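Local coordinates for restriction endonuclease R.BpuJI (Bacillus pumilus, PDB 2VLA), which recognises its cognate DNA sequence through the N-terminal domain described here and, as the complete enzyme, probably cleaves DNA as a restriction endonuclease, at residues I141-V144 with L145-D149; S206-H209 with I210-L214; R224-G227 with N228-K231. All coordinates share one frame; numbering follows the deposited sequence. Where two conformers were deposited one is given.

Contact 1: residues I141-V144 with L145-D149; sequences ILQV and LLTAD
Gln143 and Thr147, one turn apart on helix 137-150, make the polar part of a local i to i+4 contact; Ile141 and Leu145 make the apolar part. The helix packs against strand 230-232 of the hairpin, where Leu232 meets Leu142, Leu145 and Leu146, against helix 177-189, where Ile181 meets Thr147 and Ala148, and against helix 237-244, where Ala244 meets Leu142, Gln143 and Leu146. The carbonyl oxygen of Gln143 takes two bonds: the regular helical one from Thr147 N, and a second from Thr147 OG1 at 2.8 Å. They arrive from opposite faces of the carbonyl plane. A chi1 of -57° sets OG1 beside its own backbone N, which turns the hydroxyl back toward the preceding turn. A water gives a hydrogen bond to Thr147 OG1, also 2.8 Å long, and accepts one from Gln143 NE2 at 3.0 Å, closing a bridge between the two side chains. Ile141 and Leu145 run side by side in the same direction, with CG2 of Ile141 3.9 Å from CD1 of Leu145. Thr147 OG1 donates to the main chain and accepts from the water, so this buried hydroxyl is engaged both ways, by two neutral partners.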
loop_
_atom_site.group_PDB
_atom_site.type_symbol
_atom_site.label_atom_id
_atom_site.label_comp_id
_atom_site.label_asym_id
_atom_site.label_seq_id
_atom_site.Cartn_x
_atom_site.Cartn_y
_atom_site.Cartn_z
ATOM N N ILE A 141 0.846 -2.902 11.284
ATOM C CA ILE A 141 1.627 -1.722 11.723
ATOM C C ILE A 141 0.914 -1.016 12.868
ATOM O O ILE A 141 1.520 -0.674 13.886
ATOM C CB ILE A 141 1.855 -0.725 10.557
ATOM C CG1 ILE A 141 2.850 -1.291 9.553
ATOM C CG2 ILE A 141 2.361 0.629 11.086
ATOM C CD1 ILE A 141 2.736 -0.663 8.180
ATOM N N LEU A 142 -0.387 -0.804 12.711
ATOM C CA LEU A 142 -1.140 -0.130 13.732
ATOM C C LEU A 142 -1.090 -0.924 15.074
ATOM O O LEU A 142 -0.931 -0.340 16.136
ATOM C CB LEU A 142 -2.586 0.049 13.274
ATOM C CG LEU A 142 -2.765 1.123 12.176
ATOM C CD1 LEU A 142 -4.223 1.097 11.746
ATOM C CD2 LEU A 142 -2.340 2.555 12.665
ATOM N N GLN A 143 -1.213 -2.258 15.016
ATOM C CA GLN A 143 -1.107 -3.031 16.228
ATOM C C GLN A 143 0.293 -2.986 16.853
ATOM O O GLN A 143 0.433 -2.924 18.064
ATOM C CB GLN A 143 -1.534 -4.477 15.983
ATOM C CG GLN A 143 -1.586 -5.349 17.262
ATOM C CD GLN A 143 -2.705 -4.954 18.191
ATOM O OE1 GLN A 143 -3.644 -4.290 17.801
ATOM N NE2 GLN A 143 -2.672 -5.498 19.396
ATOM N N VAL A 144 1.332 -3.006 16.016
ATOM C CA VAL A 144 2.698 -2.857 16.520
ATOM C C VAL A 144 2.848 -1.493 17.260
ATOM O O VAL A 144 3.409 -1.420 18.344
ATOM C CB VAL A 144 3.721 -2.960 15.367
ATOM C CG1 VAL A 144 5.117 -2.441 15.789
ATOM C CG2 VAL A 144 3.823 -4.388 14.858
ATOM N N LEU A 145 2.297 -0.433 16.668
ATOM C CA LEU A 145 2.385 0.895 17.288
ATOM C C LEU A 145 1.591 0.955 18.607
ATOM O O LEU A 145 2.052 1.557 19.591
ATOM C CB LEU A 145 1.899 1.970 16.309
ATOM C CG LEU A 145 2.826 2.227 15.109
ATOM C CD1 LEU A 145 2.121 3.110 14.104
ATOM C CD2 LEU A 145 4.154 2.852 15.551
ATOM N N LEU A 146 0.400 0.337 18.631
ATOM C CA LEU A 146 -0.388 0.275 19.877
ATOM C C LEU A 146 0.397 -0.461 20.948
ATOM O O LEU A 146 0.465 -0.030 22.090
ATOM C CB LEU A 146 -1.727 -0.432 19.658
ATOM C CG LEU A 146 -2.805 0.379 18.939
ATOM C CD1 LEU A 146 -3.910 -0.551 18.509
ATOM C CD2 LEU A 146 -3.355 1.503 19.816
ATOM N N THR A 147 0.973 -1.592 20.560
ATOM C CA THR A 147 1.724 -2.433 21.486
ATOM C C THR A 147 2.991 -1.725 21.989
ATOM O O THR A 147 3.329 -1.805 23.164
ATOM C CB THR A 147 2.056 -3.790 20.846
ATOM O OG1 THR A 147 0.841 -4.418 20.448
ATOM C CG2 THR A 147 2.821 -4.727 21.822
ATOM N N ALA A 148 3.642 -0.945 21.112
ATOM C CA ALA A 148 4.767 -0.105 21.543
ATOM C C ALA A 148 4.320 0.881 22.635
ATOM O O ALA A 148 4.926 0.962 23.699
ATOM C CB ALA A 148 5.369 0.636 20.336
ATOM N N ASP A 149 3.224 1.592 22.392
ATOM C CA ASP A 149 2.723 2.540 23.391
ATOM C C ASP A 149 2.374 1.829 24.707
ATOM O O ASP A 149 2.646 2.339 25.788
ATOM C CB ASP A 149 1.497 3.288 22.868
ATOM C CG ASP A 149 1.849 4.405 21.930
ATOM O OD1 ASP A 149 3.048 4.771 21.857
ATOM O OD2 ASP A 149 0.930 4.945 21.274
HETATM O O HOH W 1 -0.328 -7.010 20.584
#

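Contact 2: residues S206-H209 with I210-L214; sequences SMQH and IREQL. With nucleotides of chain C.
The His209 ring carries Ile210 CG1 over one face, a CH-pi contact with the carbon 4.0 Å from the ring centroid and 30° off the normal. The Arg211 guanidinium faces the DNA backbone: OP2 of DC3 of chain C lies over one face, off-centre, while OP1 of DC2 of chain C sits at its edge, 2.8 Å from Arg211 NH1. Arg211 was deposited in two conformers, so these phosphate contacts are less certain; in the one given, NE bonds Asn215 OD1. All these residues lie on helix 203-219, which serves as the recognition helix of a helix-turn-helix, consistent with a winged-helix fold. Gln208 is a base-reading residue of this helix; its chain is extended beyond CG and reaches the major-groove edge of DA4 of chain C. Gln208 OE1 accepts from N6 of DA4 of chain C at 2.9 Å, and Gln208 NE2 donates to N7 of DA4 of chain C at 3.0 Å, nearly straight at 176°. The second hydrogen of Gln208 NE2 goes to Glu212 OE2, 2.9 Å away, approaching from above a carboxylate whose plane stands 86° from that of the amide. With both N-H groups and the oxygen engaged, the amide cannot flip without losing bonds, and Glu212, itself held at OE1 by Gly16 N, acts as a second-shell partner, consistent with orienting it. On the helix side facing helix 157-165, Met207 SD packs on Ile210 CD1, and both side chains touch Ala161. One turn on from His209, Gln213, its chain extended beyond CG, brings its amide back to the preceding turn: Gln213 NE2 donates to His209 O at 3.0 Å from above the carbonyl plane, on the face opposite to the one used by Gln213 N.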
loop_
_atom_site.group_PDB
_atom_site.type_symbol
_atom_site.label_atom_id
_atom_site.label_comp_id
_atom_site.label_asym_id
_atom_site.label_seq_id
_atom_site.Cartn_x
_atom_site.Cartn_y
_atom_site.Cartn_z
ATOM N N SER A 206 15.908 0.903 -1.057
ATOM C CA SER A 206 15.702 0.237 0.195
ATOM C C SER A 206 14.480 0.720 0.958
ATOM O O SER A 206 13.827 -0.076 1.667
ATOM C CB SER A 206 16.925 0.426 1.083
ATOM O OG SER A 206 18.082 -0.049 0.460
ATOM N N MET A 207 14.171 2.009 0.847
ATOM C CA MET A 207 13.271 2.647 1.786
ATOM C C MET A 207 12.063 3.374 1.181
ATOM O O MET A 207 11.087 3.608 1.891
ATOM C CB MET A 207 14.038 3.606 2.691
ATOM C CG MET A 207 14.804 2.919 3.816
ATOM S SD MET A 207 13.736 2.126 5.010
ATOM C CE MET A 207 12.947 3.571 5.739
ATOM N N GLN A 208 12.057 3.663 -0.109
ATOM C CA GLN A 208 11.023 4.554 -0.586
ATOM C C GLN A 208 9.638 3.900 -0.414
ATOM O O GLN A 208 8.685 4.547 -0.042
ATOM C CB GLN A 208 11.241 4.991 -2.036
ATOM C CG GLN A 208 10.162 5.969 -2.491
ATOM C CD GLN A 208 10.469 6.682 -3.772
ATOM O OE1 GLN A 208 11.563 6.548 -4.324
ATOM N NE2 GLN A 208 9.503 7.455 -4.255
ATOM N N HIS A 209 9.553 2.601 -0.686
ATOM C CA HIS A 209 8.262 1.893 -0.577
ATOM C C HIS A 209 7.822 1.705 0.889
ATOM O O HIS A 209 6.634 1.556 1.166
ATOM C CB HIS A 209 8.305 0.515 -1.279
ATOM C CG HIS A 209 9.395 -0.366 -0.792
ATOM N ND1 HIS A 209 10.709 -0.168 -1.140
ATOM C CD2 HIS A 209 9.375 -1.444 0.036
ATOM C CE1 HIS A 209 11.457 -1.058 -0.523
ATOM N NE2 HIS A 209 10.662 -1.869 0.168
ATOM N N ILE A 210 8.774 1.732 1.798
ATOM C CA ILE A 210 8.495 1.659 3.192
ATOM C C ILE A 210 7.996 2.988 3.719
ATOM O O ILE A 210 6.956 3.068 4.362
ATOM C CB ILE A 210 9.711 1.127 3.969
ATOM C CG1 ILE A 210 10.014 -0.302 3.506
ATOM C CG2 ILE A 210 9.496 1.228 5.444
ATOM C CD1 ILE A 210 11.250 -0.948 4.110
ATOM N N ARG A 211 8.732 4.054 3.410
ATOM C CA ARG A 211 8.280 5.388 3.734
ATOM C C ARG A 211 6.885 5.651 3.159
ATOM O O ARG A 211 6.035 6.222 3.819
ATOM C CB ARG A 211 9.276 6.434 3.192
ATOM C CG ARG A 211 8.751 7.856 3.256
ATOM C CD ARG A 211 8.359 8.250 4.683
ATOM N NE ARG A 211 7.747 9.579 4.741
ATOM C CZ ARG A 211 8.394 10.687 5.080
ATOM N NH1 ARG A 211 9.682 10.636 5.369
ATOM N NH2 ARG A 211 7.752 11.845 5.118
ATOM N N GLU A 212 6.676 5.276 1.912
ATOM C CA GLU A 212 5.422 5.603 1.249
ATOM C C GLU A 212 4.206 4.830 1.790
ATOM O O GLU A 212 3.152 5.370 1.907
ATOM C CB GLU A 212 5.547 5.492 -0.250
ATOM C CG GLU A 212 6.433 6.646 -0.780
ATOM C CD GLU A 212 6.597 6.723 -2.277
ATOM O OE1 GLU A 212 6.281 5.780 -3.003
ATOM O OE2 GLU A 212 7.097 7.793 -2.739
ATOM N N GLN A 213 4.424 3.607 2.230
ATOM C CA GLN A 213 3.386 2.916 2.968
ATOM C C GLN A 213 3.010 3.733 4.208
ATOM O O GLN A 213 1.814 3.984 4.480
ATOM C CB GLN A 213 3.842 1.488 3.328
ATOM C CG GLN A 213 3.780 0.535 2.143
ATOM C CD GLN A 213 4.304 -0.834 2.472
ATOM O OE1 GLN A 213 3.530 -1.726 2.890
ATOM N NE2 GLN A 213 5.579 -1.049 2.273
ATOM N N LEU A 214 4.011 4.173 4.980
ATOM C CA LEU A 214 3.721 4.974 6.124
ATOM C C LEU A 214 2.999 6.285 5.726
ATOM O O LEU A 214 2.129 6.743 6.424
ATOM C CB LEU A 214 4.990 5.254 6.950
ATOM C CG LEU A 214 5.597 4.015 7.584
ATOM C CD1 LEU A 214 6.944 4.313 8.172
ATOM C CD2 LEU A 214 4.690 3.485 8.635
ATOM P P DC C 3 7.687 12.366 0.522
ATOM O OP1 DC C 3 6.576 13.289 0.851
ATOM O OP2 DC C 3 7.727 11.002 1.044
ATOM O "O5'" DC C 3 7.796 12.233 -1.066
ATOM C "C5'" DC C 3 7.745 13.394 -1.883
ATOM C "C4'" DC C 3 8.133 13.061 -3.300
ATOM O "O4'" DC C 3 9.541 12.768 -3.369
ATOM C "C3'" DC C 3 7.448 11.812 -3.844
ATOM O "O3'" DC C 3 6.999 11.973 -5.175
ATOM C "C2'" DC C 3 8.556 10.763 -3.795
ATOM C "C1'" DC C 3 9.700 11.650 -4.211
ATOM N N1 DC C 3 11.022 11.096 -4.037
ATOM C C2 DC C 3 12.049 11.434 -4.941
ATOM O O2 DC C 3 11.842 12.277 -5.859
ATOM N N3 DC C 3 13.258 10.869 -4.759
ATOM C C4 DC C 3 13.467 10.009 -3.768
ATOM N N4 DC C 3 14.679 9.494 -3.630
ATOM C C5 DC C 3 12.430 9.648 -2.875
ATOM C C6 DC C 3 11.233 10.175 -3.065
ATOM P P DA C 4 5.498 12.369 -5.569
ATOM O OP1 DA C 4 5.232 13.667 -5.061
ATOM O OP2 DA C 4 4.652 11.201 -5.213
ATOM O "O5'" DA C 4 5.742 12.399 -7.098
ATOM C "C5'" DA C 4 6.337 13.593 -7.673
ATOM C "C4'" DA C 4 7.159 13.212 -8.877
ATOM O "O4'" DA C 4 8.387 12.554 -8.482
ATOM C "C3'" DA C 4 6.470 12.240 -9.851
ATOM O "O3'" DA C 4 6.838 12.602 -11.170
ATOM C "C2'" DA C 4 7.095 10.912 -9.469
ATOM C "C1'" DA C 4 8.526 11.328 -9.197
ATOM N N9 DA C 4 9.302 10.411 -8.405
ATOM C C8 DA C 4 8.863 9.596 -7.380
ATOM N N7 DA C 4 9.817 8.902 -6.821
ATOM C C5 DA C 4 10.973 9.262 -7.499
ATOM C C6 DA C 4 12.300 8.872 -7.389
ATOM N N6 DA C 4 12.800 8.010 -6.508
ATOM N N1 DA C 4 13.192 9.471 -8.240
ATOM C C2 DA C 4 12.729 10.360 -9.157
ATOM N N3 DA C 4 11.518 10.813 -9.342
ATOM C C4 DA C 4 10.653 10.197 -8.474
ATOM P P DC C 2 13.189 11.286 4.067
ATOM O OP1 DC C 2 12.413 11.300 5.310
ATOM O OP2 DC C 2 13.721 9.997 3.570
ATOM O "O5'" DC C 2 12.287 11.874 2.909
ATOM C "C5'" DC C 2 11.750 13.142 3.032
ATOM C "C4'" DC C 2 11.173 13.542 1.715
ATOM O "O4'" DC C 2 12.231 13.737 0.765
ATOM C "C3'" DC C 2 10.238 12.507 1.108
ATOM O "O3'" DC C 2 8.991 13.150 0.928
ATOM C "C2'" DC C 2 10.931 12.077 -0.191
ATOM C "C1'" DC C 2 11.823 13.271 -0.505
ATOM N N1 DC C 2 13.087 13.030 -1.249
ATOM C C2 DC C 2 13.391 13.814 -2.370
ATOM O O2 DC C 2 12.572 14.623 -2.784
ATOM N N3 DC C 2 14.591 13.643 -2.980
ATOM C C4 DC C 2 15.462 12.756 -2.509
ATOM N N4 DC C 2 16.651 12.647 -3.144
ATOM C C5 DC C 2 15.181 11.962 -1.359
ATOM C C6 DC C 2 13.995 12.148 -0.755
#

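Contact 3: residues R224-G227 with N228-K231; sequences RIDG and NLVK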
loop_
_atom_site.group_PDB
_atom_site.type_symbol
_atom_site.label_atom_id
_atom_site.label_comp_id
_atom_site.label_asym_id
_atom_site.label_seq_id
_atom_site.Cartn_x
_atom_site.Cartn_y
_atom_site.Cartn_z
ATOM N N ARG A 224 1.337 10.124 12.663
ATOM C CA ARG A 224 2.133 11.282 12.296
ATOM C C ARG A 224 3.600 10.855 12.279
ATOM O O ARG A 224 4.089 10.242 13.243
ATOM C CB ARG A 224 1.921 12.410 13.306
ATOM C CG ARG A 224 2.597 13.718 12.927
ATOM C CD ARG A 224 1.576 14.834 12.640
ATOM N NE ARG A 224 1.407 15.099 11.205
ATOM C CZ ARG A 224 2.404 15.119 10.321
ATOM N NH1 ARG A 224 3.641 14.892 10.713
ATOM N NH2 ARG A 224 2.156 15.370 9.043
ATOM N N ILE A 225 4.265 11.086 11.147
ATOM C CA ILE A 225 5.645 10.755 10.974
ATOM C C ILE A 225 6.446 12.034 11.191
ATOM O O ILE A 225 6.270 12.999 10.463
ATOM C CB ILE A 225 5.929 10.288 9.500
ATOM C CG1 ILE A 225 5.014 9.127 9.080
ATOM C CG2 ILE A 225 7.396 9.883 9.339
ATOM C CD1 ILE A 225 5.023 8.875 7.571
ATOM N N ASP A 226 7.286 12.051 12.196
ATOM C CA ASP A 226 8.234 13.165 12.341
ATOM C C ASP A 226 9.652 12.691 12.021
ATOM O O ASP A 226 9.845 11.625 11.453
ATOM C CB ASP A 226 8.100 13.836 13.715
ATOM C CG ASP A 226 8.553 12.967 14.870
ATOM O OD1 ASP A 226 9.673 12.428 14.832
ATOM O OD2 ASP A 226 7.792 12.886 15.878
ATOM N N GLY A 227 10.630 13.556 12.236
ATOM C CA GLY A 227 12.020 13.243 11.878
ATOM C C GLY A 227 12.565 12.025 12.626
ATOM O O GLY A 227 13.512 11.376 12.166
ATOM N N ASN A 228 12.036 11.806 13.826
ATOM C CA ASN A 228 12.586 10.833 14.757
ATOM C C ASN A 228 11.694 9.579 14.863
ATOM O O ASN A 228 12.202 8.468 15.031
ATOM C CB ASN A 228 12.701 11.443 16.174
ATOM C CG ASN A 228 13.748 12.551 16.276
ATOM O OD1 ASN A 228 13.701 13.370 17.190
ATOM N ND2 ASN A 228 14.692 12.543 15.391
ATOM N N LEU A 229 10.371 9.767 14.812
ATOM C CA LEU A 229 9.427 8.751 15.331
ATOM C C LEU A 229 8.211 8.639 14.469
ATOM O O LEU A 229 7.818 9.600 13.796
ATOM C CB LEU A 229 8.998 9.149 16.729
ATOM C CG LEU A 229 10.063 9.093 17.801
ATOM C CD1 LEU A 229 9.452 9.511 19.136
ATOM C CD2 LEU A 229 10.715 7.698 17.884
ATOM N N VAL A 230 7.571 7.457 14.521
ATOM C CA VAL A 230 6.249 7.284 13.971
ATOM C C VAL A 230 5.288 7.129 15.138
ATOM O O VAL A 230 5.448 6.212 15.947
ATOM C CB VAL A 230 6.196 6.014 13.104
ATOM C CG1 VAL A 230 4.755 5.740 12.636
ATOM C CG2 VAL A 230 7.164 6.124 11.916
ATOM N N LYS A 231 4.304 8.018 15.241
ATOM C CA LYS A 231 3.371 8.025 16.386
ATOM C C LYS A 231 1.917 7.961 15.945
ATOM O O LYS A 231 1.552 8.522 14.929
ATOM C CB LYS A 231 3.583 9.283 17.222
ATOM C CG LYS A 231 4.967 9.373 17.856
ATOM C CD LYS A 231 5.201 10.730 18.496
ATOM C CE LYS A 231 4.333 10.916 19.727
ATOM N NZ LYS A 231 4.622 12.200 20.417
#
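Arg224 and Lys231 face each other as an antiparallel hydrogen-bonded pair, joined by two main-chain bonds: Arg224 N to Lys231 O, 2.8 Å, and Lys231 N to Arg224 O, 3.0 Å. Nearer the turn, Asp226 N donates to Leu229 O and closes the ladder. Ile225 and Val230 form the intervening non-hydrogen-bonded pair, their CA atoms 4.6 Å apart; both side chains emerge on one face of the sheet, those of Arg224 and Lys231 on the other. The ribbon is a tight beta hairpin following helix 203-219, consistent with the wing of a winged-helix domain. Ile225 is turned onto that helix, against Leu214, and the main chain of Val230 also hydrogen-bonds Leu155. Within the turn the bonding passes to a side chain. Asp226 OD1 accepts from Asn228 N at 2.6 Å, an Asx turn, and from Leu229 N at 2.8 Å. The first donor comes in nearly along the C-O axis of the carboxylate, the second from above its plane, 44° out. Asp226 chi1 is 68°, which puts CG between its own N and carbonyl carbon and swings the carboxylate across the mouth of the turn. Two backbone N-H groups thus fix its rotation. As for charge, Asp226 OD2 and Lys231 NZ stand 5.6 Å apart, not in contact, though the opposite charges may attract weakly.

Along the chain the contacts come in series, 1 on helix 137-150, 2 on helix 203-219 and 3 on the hairpin that directly follows that helix. The centres of contacts 1 and 2 are about 18 Å apart, and the two contacts do not touch; contact 3 lies about 13 Å from the first and 14 Å from the second, centre to centre, and packs against both. Leu145 CD2 meets Val230 O at 3.6 Å, while Leu214 CD1 meets Val230 CG2 at 4.2 Å. The hairpin therefore joins contact 1, whose nearest atom is about 15 Å from the DNA, to the helix that reads it, all within the recognition domain; hairpin and helix 203-219 together are consistent with a winged helix.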